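PDB 4Z0P: NAD-dependent dehydrogenase from Rhizobium meliloti, which reduces glyoxylate and hydroxypyruvate with NADPH as the hydride donor, as a member of the D-isomer-specific 2-hydroxyacid dehydrogenase family. Local coordinates for residues L245-D259 with R271-A285. Residues are numbered along the deposited sequence; the frame is centred on the assembly and turned at random. Where two conformers were deposited one is given.
Sequences LECLDSGVLGGASLD and RFWDMPNVYVTPHVA. With NDP (NADPH dihydro-nicotinamide-adenine-dinucleotide phosphate), chain H; OXD (oxalic acid), chain C.
Ala256, Ser257 and Leu258 pair in parallel with Val278, Tyr279 and Val280, the axes of strands 255-258 and 278-280 lying 4.6 Å apart, through four backbone bonds: Ala256 N to Asn277 O, Tyr279 N to Ala256 O, Leu258 N to Tyr279 O and Thr281 N to Leu258 O. Leu258 CD1 makes a CH-pi contact over the Phe272 ring, 3.9 Å from its centroid, while Leu245 CD2 packs against Phe272 CE1 and Met275 SD, and Leu248 CD1 presses tightly on Val278 CG2 (3.5 Å). At the outer end, Arg271 grips Asp249 end-on, NH1 to OD2 and NH2 to OD1, carboxylate and guanidinium planes 31° apart. Past the strands, Asp259 swings its CG anti to the backbone N (chi1 -169°), which carries the carboxylate to the turn after strand 278-280. Asp259 OD1 takes Thr281 OG1 on its anti side (2.6 Å) and Val284 N through its syn lone pair; Asp259 OD2 is met by Ala285 N from above the carboxylate plane and accepts a nearly straight bond from NADPH N7N (2.9 Å). With an alanine here, the carboxamide would probably lose this acceptor, and Thr281, Val284 and Ala285 their shared mate. His283 NE2 donates to oxalate O6 (2.7 Å) beyond the C-terminal ends of these Rossmann-type strands, where nicotinamide and oxalate meet.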
loop_
_atom_site.group_PDB
_atom_site.type_symbol
_atom_site.label_atom_id
_atom_site.label_comp_id
_atom_site.label_asym_id
_atom_site.label_seq_id
_atom_site.Cartn_x
_atom_site.Cartn_y
_atom_site.Cartn_z
ATOM N N LEU A 245 -2.176 1.629 -24.624
ATOM C CA LEU A 245 -2.694 2.981 -24.889
ATOM C C LEU A 245 -4.098 2.965 -25.526
ATOM O O LEU A 245 -4.975 3.728 -25.089
ATOM C CB LEU A 245 -1.722 3.774 -25.753
ATOM C CG LEU A 245 -0.407 4.150 -25.067
ATOM C CD1 LEU A 245 0.652 4.565 -26.071
ATOM C CD2 LEU A 245 -0.649 5.258 -24.064
ATOM N N GLU A 246 -4.297 2.128 -26.549
ATOM C CA GLU A 246 -5.613 1.965 -27.185
ATOM C C GLU A 246 -6.676 1.571 -26.172
ATOM O O GLU A 246 -7.783 2.113 -26.179
ATOM C CB GLU A 246 -5.579 0.878 -28.266
ATOM C CG GLU A 246 -4.968 1.314 -29.575
ATOM C CD GLU A 246 -5.497 0.504 -30.739
ATOM O OE1 GLU A 246 -5.756 1.114 -31.797
ATOM O OE2 GLU A 246 -5.656 -0.732 -30.583
ATOM N N CYS A 247 -6.318 0.633 -25.296
ATOM C CA CYS A 247 -7.255 0.128 -24.306
ATOM C C CYS A 247 -7.541 1.119 -23.192
ATOM O O CYS A 247 -8.656 1.143 -22.683
ATOM C CB CYS A 247 -6.769 -1.185 -23.722
ATOM S SG CYS A 247 -6.878 -2.551 -24.905
ATOM N N LEU A 248 -6.556 1.919 -22.790
ATOM C CA LEU A 248 -6.820 3.006 -21.860
ATOM C C LEU A 248 -7.731 4.064 -22.472
ATOM O O LEU A 248 -8.662 4.576 -21.818
ATOM C CB LEU A 248 -5.503 3.640 -21.382
ATOM C CG LEU A 248 -4.654 2.761 -20.461
ATOM C CD1 LEU A 248 -3.214 3.255 -20.412
ATOM C CD2 LEU A 248 -5.263 2.674 -19.055
ATOM N N ASP A 249 -7.463 4.401 -23.733
ATOM C CA ASP A 249 -8.281 5.399 -24.441
ATOM C C ASP A 249 -9.753 4.973 -24.554
ATOM O O ASP A 249 -10.652 5.787 -24.408
ATOM C CB ASP A 249 -7.691 5.684 -25.823
ATOM C CG ASP A 249 -6.455 6.557 -25.768
ATOM O OD1 ASP A 249 -6.129 7.149 -24.718
ATOM O OD2 ASP A 249 -5.797 6.656 -26.794
ATOM N N SER A 250 -9.987 3.702 -24.810
ATOM C CA SER A 250 -11.330 3.195 -25.034
ATOM C C SER A 250 -12.039 2.828 -23.740
ATOM O O SER A 250 -13.246 2.702 -23.737
ATOM C CB SER A 250 -11.280 1.960 -25.921
ATOM O OG SER A 250 -10.714 0.874 -25.222
ATOM N N GLY A 251 -11.284 2.619 -22.664
ATOM C CA GLY A 251 -11.843 2.203 -21.397
ATOM C C GLY A 251 -11.809 0.705 -21.167
ATOM O O GLY A 251 -12.245 0.252 -20.099
ATOM N N VAL A 252 -11.274 -0.063 -22.114
ATOM C CA VAL A 252 -11.059 -1.506 -21.926
ATOM C C VAL A 252 -10.166 -1.730 -20.696
ATOM O O VAL A 252 -10.418 -2.629 -19.902
ATOM C CB VAL A 252 -10.493 -2.195 -23.179
ATOM C CG1 VAL A 252 -10.060 -3.618 -22.861
ATOM C CG2 VAL A 252 -11.564 -2.238 -24.279
ATOM N N LEU A 253 -9.143 -0.891 -20.541
ATOM C CA LEU A 253 -8.406 -0.794 -19.286
ATOM C C LEU A 253 -8.810 0.473 -18.563
ATOM O O LEU A 253 -8.850 1.548 -19.156
ATOM C CB LEU A 253 -6.899 -0.745 -19.524
ATOM C CG LEU A 253 -6.227 -2.042 -19.983
ATOM C CD1 LEU A 253 -4.760 -1.777 -20.301
ATOM C CD2 LEU A 253 -6.337 -3.112 -18.908
ATOM N N GLY A 254 -9.106 0.341 -17.274
ATOM C CA GLY A 254 -9.521 1.482 -16.460
ATOM C C GLY A 254 -8.332 2.267 -15.937
ATOM O O GLY A 254 -8.459 3.439 -15.555
ATOM N N GLY A 255 -7.173 1.622 -15.909
ATOM C CA GLY A 255 -5.949 2.251 -15.449
ATOM C C GLY A 255 -4.795 1.294 -15.521
ATOM O O GLY A 255 -4.961 0.110 -15.838
ATOM N N ALA A 256 -3.601 1.804 -15.210
ATOM C CA ALA A 256 -2.409 0.971 -15.236
ATOM C C ALA A 256 -1.326 1.495 -14.305
ATOM O O ALA A 256 -1.306 2.681 -13.990
ATOM C CB ALA A 256 -1.860 0.871 -16.653
ATOM N N SER A 257 -0.467 0.585 -13.853
ATOM C CA SER A 257 0.801 0.936 -13.194
ATOM C C SER A 257 1.905 0.256 -13.974
ATOM O O SER A 257 1.932 -0.980 -14.065
ATOM C CB SER A 257 0.835 0.448 -11.748
ATOM O OG SER A 257 -0.130 1.148 -10.949
ATOM N N LEU A 258 2.796 1.055 -14.550
ATOM C CA LEU A 258 3.895 0.517 -15.358
ATOM C C LEU A 258 5.216 0.940 -14.751
ATOM O O LEU A 258 5.505 2.146 -14.647
ATOM C CB LEU A 258 3.802 0.995 -16.817
ATOM C CG LEU A 258 2.471 0.636 -17.520
ATOM C CD1 LEU A 258 2.403 1.297 -18.890
ATOM C CD2 LEU A 258 2.317 -0.885 -17.641
ATOM N N ASP A 259 6.022 -0.051 -14.371
ATOM C CA ASP A 259 7.392 0.152 -13.907
ATOM C C ASP A 259 8.412 -0.139 -14.994
ATOM O O ASP A 259 9.590 0.185 -14.842
ATOM C CB ASP A 259 7.697 -0.763 -12.724
ATOM C CG ASP A 259 9.008 -0.402 -12.024
ATOM O OD1 ASP A 259 9.198 0.790 -11.597
ATOM O OD2 ASP A 259 9.867 -1.318 -11.907
ATOM N N ARG A 271 3.230 9.131 -24.368
ATOM C CA ARG A 271 1.963 9.506 -23.759
ATOM C C ARG A 271 1.819 9.065 -22.303
ATOM O O ARG A 271 1.020 9.653 -21.580
ATOM C CB ARG A 271 0.803 8.938 -24.570
ATOM C CG ARG A 271 0.633 9.620 -25.929
ATOM C CD ARG A 271 -0.612 9.081 -26.619
ATOM N NE ARG A 271 -1.796 9.365 -25.805
ATOM C CZ ARG A 271 -2.931 8.665 -25.803
ATOM N NH1 ARG A 271 -3.073 7.595 -26.568
ATOM N NH2 ARG A 271 -3.930 9.051 -25.014
ATOM N N PHE A 272 2.561 8.048 -21.873
ATOM C CA PHE A 272 2.319 7.468 -20.554
ATOM C C PHE A 272 2.551 8.475 -19.425
ATOM O O PHE A 272 1.895 8.393 -18.403
ATOM C CB PHE A 272 3.160 6.228 -20.304
ATOM C CG PHE A 272 2.734 5.017 -21.077
ATOM C CD1 PHE A 272 1.441 4.502 -20.946
ATOM C CD2 PHE A 272 3.623 4.362 -21.886
ATOM C CE1 PHE A 272 1.068 3.378 -21.620
ATOM C CE2 PHE A 272 3.254 3.236 -22.595
ATOM C CZ PHE A 272 1.964 2.754 -22.476
ATOM N N TRP A 273 3.486 9.410 -19.603
ATOM C CA TRP A 273 3.806 10.367 -18.552
ATOM C C TRP A 273 2.601 11.187 -18.098
ATOM O O TRP A 273 2.522 11.562 -16.928
ATOM C CB TRP A 273 4.904 11.320 -18.990
ATOM C CG TRP A 273 6.244 10.703 -19.363
ATOM C CD1 TRP A 273 6.786 10.615 -20.611
ATOM C CD2 TRP A 273 7.223 10.166 -18.470
ATOM N NE1 TRP A 273 8.028 10.055 -20.554
ATOM C CE2 TRP A 273 8.333 9.761 -19.255
ATOM C CE3 TRP A 273 7.273 9.977 -17.093
ATOM C CZ2 TRP A 273 9.467 9.193 -18.703
ATOM C CZ3 TRP A 273 8.425 9.419 -16.535
ATOM C CH2 TRP A 273 9.501 9.034 -17.330
ATOM N N ASP A 274 1.718 11.527 -19.030
ATOM C CA ASP A 274 0.614 12.463 -18.777
ATOM C C ASP A 274 -0.760 11.813 -18.672
ATOM O O ASP A 274 -1.751 12.534 -18.601
ATOM C CB ASP A 274 0.532 13.498 -19.907
ATOM C CG ASP A 274 1.728 14.437 -19.960
ATOM O OD1 ASP A 274 2.342 14.725 -18.920
ATOM O OD2 ASP A 274 2.021 14.925 -21.073
ATOM N N MET A 275 -0.854 10.486 -18.655
ATOM C CA MET A 275 -2.172 9.904 -18.683
ATOM C C MET A 275 -2.795 9.827 -17.325
ATOM O O MET A 275 -2.127 9.503 -16.358
ATOM C CB MET A 275 -2.136 8.585 -19.355
ATOM C CG MET A 275 -2.079 8.852 -20.825
ATOM S SD MET A 275 -1.671 7.332 -21.587
ATOM C CE MET A 275 -3.324 6.642 -21.702
ATOM N N PRO A 276 -4.100 10.159 -17.258
ATOM C CA PRO A 276 -4.696 10.385 -15.948
ATOM C C PRO A 276 -4.806 9.150 -15.040
ATOM O O PRO A 276 -4.831 9.308 -13.820
ATOM C CB PRO A 276 -6.069 10.976 -16.287
ATOM C CG PRO A 276 -6.400 10.455 -17.646
ATOM C CD PRO A 276 -5.079 10.339 -18.360
ATOM N N ASN A 277 -4.850 7.941 -15.598
ATOM C CA ASN A 277 -4.942 6.746 -14.745
ATOM C C ASN A 277 -3.774 5.785 -14.967
ATOM O O ASN A 277 -3.931 4.586 -14.763
ATOM C CB ASN A 277 -6.291 6.040 -14.925
ATOM C CG ASN A 277 -7.464 6.891 -14.473
ATOM O OD1 ASN A 277 -7.519 7.313 -13.313
ATOM N ND2 ASN A 277 -8.417 7.148 -15.379
ATOM N N VAL A 278 -2.606 6.329 -15.316
ATOM C CA VAL A 278 -1.365 5.570 -15.406
ATOM C C VAL A 278 -0.352 6.088 -14.426
ATOM O O VAL A 278 -0.081 7.294 -14.381
ATOM C CB VAL A 278 -0.726 5.606 -16.815
ATOM C CG1 VAL A 278 0.527 4.745 -16.835
ATOM C CG2 VAL A 278 -1.714 5.080 -17.852
ATOM N N TYR A 279 0.212 5.173 -13.636
ATOM C CA TYR A 279 1.330 5.475 -12.757
ATOM C C TYR A 279 2.622 4.991 -13.369
ATOM O O TYR A 279 2.763 3.804 -13.641
ATOM C CB TYR A 279 1.192 4.779 -11.421
ATOM C CG TYR A 279 0.004 5.219 -10.618
ATOM C CD1 TYR A 279 0.000 6.441 -9.975
ATOM C CD2 TYR A 279 -1.136 4.453 -10.558
ATOM C CE1 TYR A 279 -1.075 6.848 -9.213
ATOM C CE2 TYR A 279 -2.255 4.852 -9.824
ATOM C CZ TYR A 279 -2.225 6.059 -9.151
ATOM O OH TYR A 279 -3.297 6.438 -8.405
ATOM N N VAL A 280 3.557 5.898 -13.604
ATOM C CA VAL A 280 4.858 5.531 -14.194
ATOM C C VAL A 280 5.945 5.599 -13.123
ATOM O O VAL A 280 6.096 6.624 -12.457
ATOM C CB VAL A 280 5.250 6.506 -15.342
ATOM C CG1 VAL A 280 6.679 6.296 -15.829
ATOM C CG2 VAL A 280 4.256 6.394 -16.484
ATOM N N THR A 281 6.717 4.525 -13.003
ATOM C CA THR A 281 7.933 4.521 -12.220
ATOM C C THR A 281 9.086 4.033 -13.078
ATOM O O THR A 281 8.878 3.228 -13.999
ATOM C CB THR A 281 7.801 3.721 -10.895
ATOM O OG1 THR A 281 7.236 2.413 -11.139
ATOM C CG2 THR A 281 6.978 4.495 -9.872
ATOM N N PRO A 282 10.307 4.540 -12.804
ATOM C CA PRO A 282 11.422 4.308 -13.752
ATOM C C PRO A 282 12.215 3.030 -13.471
ATOM O O PRO A 282 13.417 3.070 -13.162
ATOM C CB PRO A 282 12.254 5.568 -13.570
ATOM C CG PRO A 282 12.058 5.910 -12.105
ATOM C CD PRO A 282 10.597 5.667 -11.894
ATOM N N HIS A 283 11.532 1.899 -13.564
ATOM C CA HIS A 283 12.135 0.585 -13.327
ATOM C C HIS A 283 12.816 0.526 -11.959
ATOM O O HIS A 283 14.018 0.251 -11.822
ATOM C CB HIS A 283 13.051 0.208 -14.472
ATOM C CG HIS A 283 13.381 -1.247 -14.523
ATOM N ND1 HIS A 283 13.674 -1.881 -15.706
ATOM C CD2 HIS A 283 13.478 -2.191 -13.557
ATOM C CE1 HIS A 283 13.943 -3.150 -15.471
ATOM N NE2 HIS A 283 13.827 -3.364 -14.178
ATOM N N VAL A 284 12.010 0.826 -10.949
ATOM C CA VAL A 284 12.412 0.866 -9.549
ATOM C C VAL A 284 11.516 0.004 -8.636
ATOM O O VAL A 284 11.503 0.176 -7.405
ATOM C CB VAL A 284 12.456 2.327 -9.022
ATOM C CG1 VAL A 284 13.636 3.076 -9.618
ATOM C CG2 VAL A 284 11.141 3.079 -9.269
ATOM N N ALA A 285 10.755 -0.946 -9.194
ATOM C CA ALA A 285 9.821 -1.683 -8.346
ATOM C C ALA A 285 10.580 -2.444 -7.250
ATOM O O ALA A 285 10.150 -2.451 -6.102
ATOM C CB ALA A 285 8.954 -2.632 -9.159
HETATM P PA NDP H . 11.115 -16.708 -11.002
HETATM O O1A NDP H . 11.991 -17.457 -11.994
HETATM O O2A NDP H . 11.188 -17.120 -9.570
HETATM O O5B NDP H . 9.624 -16.884 -11.509
HETATM C C5B NDP H . 9.231 -16.786 -12.861
HETATM C C4B NDP H . 7.806 -17.257 -12.968
HETATM O O4B NDP H . 7.378 -16.990 -14.301
HETATM C C3B NDP H . 7.623 -18.756 -12.742
HETATM O O3B NDP H . 6.386 -18.942 -12.063
HETATM C C2B NDP H . 7.549 -19.307 -14.150
HETATM O O2B NDP H . 6.805 -20.502 -14.287
HETATM C C1B NDP H . 6.817 -18.180 -14.829
HETATM N N9A NDP H . 6.998 -18.268 -16.288
HETATM C C8A NDP H . 8.107 -18.099 -17.036
HETATM N N7A NDP H . 7.904 -18.253 -18.325
HETATM C C5A NDP H . 6.572 -18.541 -18.415
HETATM C C6A NDP H . 5.724 -18.836 -19.501
HETATM N N6A NDP H . 6.159 -18.852 -20.783
HETATM N N1A NDP H . 4.410 -19.090 -19.247
HETATM C C2A NDP H . 3.982 -19.071 -17.976
HETATM N N3A NDP H . 4.691 -18.816 -16.872
HETATM C C4A NDP H . 5.990 -18.545 -17.165
HETATM O O3 NDP H . 11.479 -15.153 -11.247
HETATM P PN NDP H . 11.270 -14.021 -10.104
HETATM O O1N NDP H . 9.911 -14.141 -9.500
HETATM O O2N NDP H . 12.457 -13.966 -9.209
HETATM O O5D NDP H . 11.400 -12.742 -11.043
HETATM C C5D NDP H . 10.440 -12.529 -12.058
HETATM C C4D NDP H . 10.870 -11.394 -12.976
HETATM O O4D NDP H . 10.662 -10.131 -12.340
HETATM C C3D NDP H . 12.344 -11.341 -13.354
HETATM O O3D NDP H . 12.636 -12.279 -14.409
HETATM C C2D NDP H . 12.588 -9.908 -13.782
HETATM O O2D NDP H . 12.374 -9.760 -15.198
HETATM C C1D NDP H . 11.457 -9.172 -13.018
HETATM N N1N NDP H . 11.967 -8.202 -12.046
HETATM C C2N NDP H . 11.701 -6.845 -12.185
HETATM C C3N NDP H . 12.148 -5.929 -11.282
HETATM C C7N NDP H . 11.752 -4.483 -11.317
HETATM O O7N NDP H . 12.418 -3.680 -10.633
HETATM N N7N NDP H . 10.745 -4.091 -12.068
HETATM C C4N NDP H . 12.996 -6.380 -10.152
HETATM C C5N NDP H . 13.247 -7.842 -10.092
HETATM C C6N NDP H . 12.736 -8.679 -10.975
HETATM P P2B NDP H . 7.394 -21.913 -13.781
HETATM O O1X NDP H . 7.323 -21.817 -12.278
HETATM O O2X NDP H . 6.394 -22.892 -14.367
HETATM O O3X NDP H . 8.770 -22.030 -14.323
HETATM C C1 OXD C . 15.945 -7.117 -11.804
HETATM C C2 OXD C . 15.585 -5.772 -12.239
HETATM O O3 OXD C . 16.350 -7.317 -10.631
HETATM O O4 OXD C . 16.153 -4.792 -11.735
HETATM O O5 OXD C . 15.848 -8.042 -12.638
HETATM O O6 OXD C . 14.722 -5.624 -13.116
#